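PDB 5UJU: NAD-dependent aldehyde dehydrogenase from Burkholderia multivorans, which probably oxidises aldehydes to carboxylic acids with NAD as the electron acceptor, as expected of a member of the aldehyde dehydrogenase family. Local coordinates for residues K44-S49 with R129-S134. Sequence-based numbering, arbitrary orientation.
Sequences KVYGES and RLNRAS
Y46 and N131 carry this contact, the phenol of the short helix 43-46 reaching the amide near the end of the long helix 97-132. N131 ND2 donates to Y46 OH at 3.0 Å, moderately bent with 153° at the hydrogen; the hydroxyl is tilted out of the amide plane, while the nitrogen lies in the plane of the ring, at its edge. Ring and amide planes are 60° apart, and the two groups meet through the hydroxyl and the amide nitrogen.

Neither CB points straight across; it is length and torsion that close the distance. CG of Y46 stands anti to the carbonyl carbon, and the long, rigid phenol carries the hydroxyl over to the other helix. In N131, CG is trans to the backbone N (chi1 -174°) and the side chain crosses the phenol nearly at a right angle. Tyrosine suits its place because OH can both accept and donate: besides receiving the amide, it is hydrogen-bonded to the carbonyl of A38. The amide nitrogen in turn has two hydrogens, and Q161 OE1 is its other partner.

Further along the ring's edge, Y46 CE1 lies 3.5 Å from N131 O, close to the ring plane. That carbonyl is already gripped by S134, whose N (3.0 Å) and OG (2.7 Å) both donate to it. Serine is short enough to fold its hydroxyl back onto the carbonyl three residues earlier; OG, oblique to the tyrosine ring, also bonds Q161 NE2. V45 CG1 rests 3.7 Å above one ring face, near the rim.

G47 is the first residue out of the helix; at its positive phi a CB would jam against Y46 O, which calls for glycine. A single tyrosine-asparagine side-chain hydrogen bond thus joins helix 43-46 to the junction of helices 97-132 and 134-145 in this aldehyde dehydrogenase fold.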
# COMPACT_ATOMS: atom_id res chain seq x y z
N LYS A 44 -9.53 -6.96 -40.50
CA LYS A 44 -8.09 -6.88 -40.74
C LYS A 44 -7.30 -7.47 -39.57
O LYS A 44 -6.35 -8.23 -39.78
CB LYS A 44 -7.68 -5.42 -40.97
N VAL A 45 -7.70 -7.16 -38.35
CA VAL A 45 -6.92 -7.55 -37.18
C VAL A 45 -7.31 -8.94 -36.67
O VAL A 45 -6.45 -9.74 -36.30
CB VAL A 45 -7.08 -6.47 -36.09
CG1 VAL A 45 -6.29 -6.84 -34.84
CG2 VAL A 45 -6.66 -5.11 -36.64
N TYR A 46 -8.61 -9.24 -36.62
CA TYR A 46 -9.10 -10.42 -35.94
C TYR A 46 -9.55 -11.53 -36.89
O TYR A 46 -10.15 -12.51 -36.44
CB TYR A 46 -10.24 -10.04 -34.99
CG TYR A 46 -9.80 -9.14 -33.86
CD1 TYR A 46 -9.23 -9.68 -32.71
CD2 TYR A 46 -9.92 -7.75 -33.94
CE1 TYR A 46 -8.81 -8.87 -31.66
CE2 TYR A 46 -9.50 -6.93 -32.90
CZ TYR A 46 -8.94 -7.49 -31.76
OH TYR A 46 -8.52 -6.69 -30.71
N GLY A 47 -9.28 -11.39 -38.18
CA GLY A 47 -9.67 -12.39 -39.15
C GLY A 47 -11.05 -12.12 -39.73
O GLY A 47 -11.93 -11.55 -39.08
N GLU A 48 -11.23 -12.55 -40.98
CA GLU A 48 -12.50 -12.34 -41.67
C GLU A 48 -13.65 -13.08 -41.00
O GLU A 48 -14.79 -12.62 -41.05
CB GLU A 48 -12.38 -12.76 -43.14
N SER A 49 -13.38 -14.22 -40.37
CA SER A 49 -14.40 -14.96 -39.64
C SER A 49 -14.28 -14.76 -38.13
O SER A 49 -14.81 -15.57 -37.36
CB SER A 49 -14.33 -16.44 -39.99
OG SER A 49 -13.17 -17.04 -39.44
N ARG A 129 -3.72 -14.29 -25.52
CA ARG A 129 -4.77 -15.24 -25.87
C ARG A 129 -6.15 -14.67 -25.58
O ARG A 129 -7.11 -14.96 -26.30
CB ARG A 129 -4.55 -16.55 -25.13
CG ARG A 129 -3.19 -17.18 -25.42
CD ARG A 129 -3.15 -18.67 -25.09
NE ARG A 129 -1.80 -19.21 -25.24
CZ ARG A 129 -1.47 -20.47 -24.98
NH1 ARG A 129 -2.39 -21.34 -24.58
NH2 ARG A 129 -0.22 -20.87 -25.14
N LEU A 130 -6.28 -13.88 -24.52
CA LEU A 130 -7.56 -13.24 -24.27
C LEU A 130 -7.93 -12.32 -25.43
O LEU A 130 -9.08 -12.32 -25.88
CB LEU A 130 -7.52 -12.47 -22.95
CG LEU A 130 -7.40 -13.30 -21.67
CD1 LEU A 130 -7.25 -12.35 -20.49
CD2 LEU A 130 -8.64 -14.16 -21.50
N ASN A 131 -6.95 -11.57 -25.96
CA ASN A 131 -7.24 -10.72 -27.12
C ASN A 131 -7.73 -11.55 -28.30
O ASN A 131 -8.69 -11.15 -28.98
CB ASN A 131 -6.01 -9.91 -27.52
CG ASN A 131 -6.32 -8.91 -28.62
OD1 ASN A 131 -5.70 -8.93 -29.68
ND2 ASN A 131 -7.28 -8.03 -28.36
N ARG A 132 -7.11 -12.70 -28.56
CA ARG A 132 -7.58 -13.55 -29.65
C ARG A 132 -8.99 -14.07 -29.41
O ARG A 132 -9.68 -14.39 -30.38
CB ARG A 132 -6.64 -14.73 -29.89
CG ARG A 132 -5.29 -14.35 -30.46
CD ARG A 132 -4.54 -15.59 -30.96
NE ARG A 132 -3.69 -16.15 -29.91
CZ ARG A 132 -2.47 -15.71 -29.61
NH1 ARG A 132 -1.95 -14.68 -30.28
NH2 ARG A 132 -1.77 -16.29 -28.65
N ALA A 133 -9.43 -14.17 -28.15
CA ALA A 133 -10.77 -14.61 -27.81
C ALA A 133 -11.75 -13.44 -27.64
O ALA A 133 -12.82 -13.62 -27.05
CB ALA A 133 -10.75 -15.45 -26.53
N SER A 134 -11.40 -12.25 -28.15
CA SER A 134 -12.17 -11.05 -27.84
C SER A 134 -13.61 -11.17 -28.30
O SER A 134 -14.53 -10.66 -27.64
CB SER A 134 -11.52 -9.81 -28.46
OG SER A 134 -10.37 -9.43 -27.73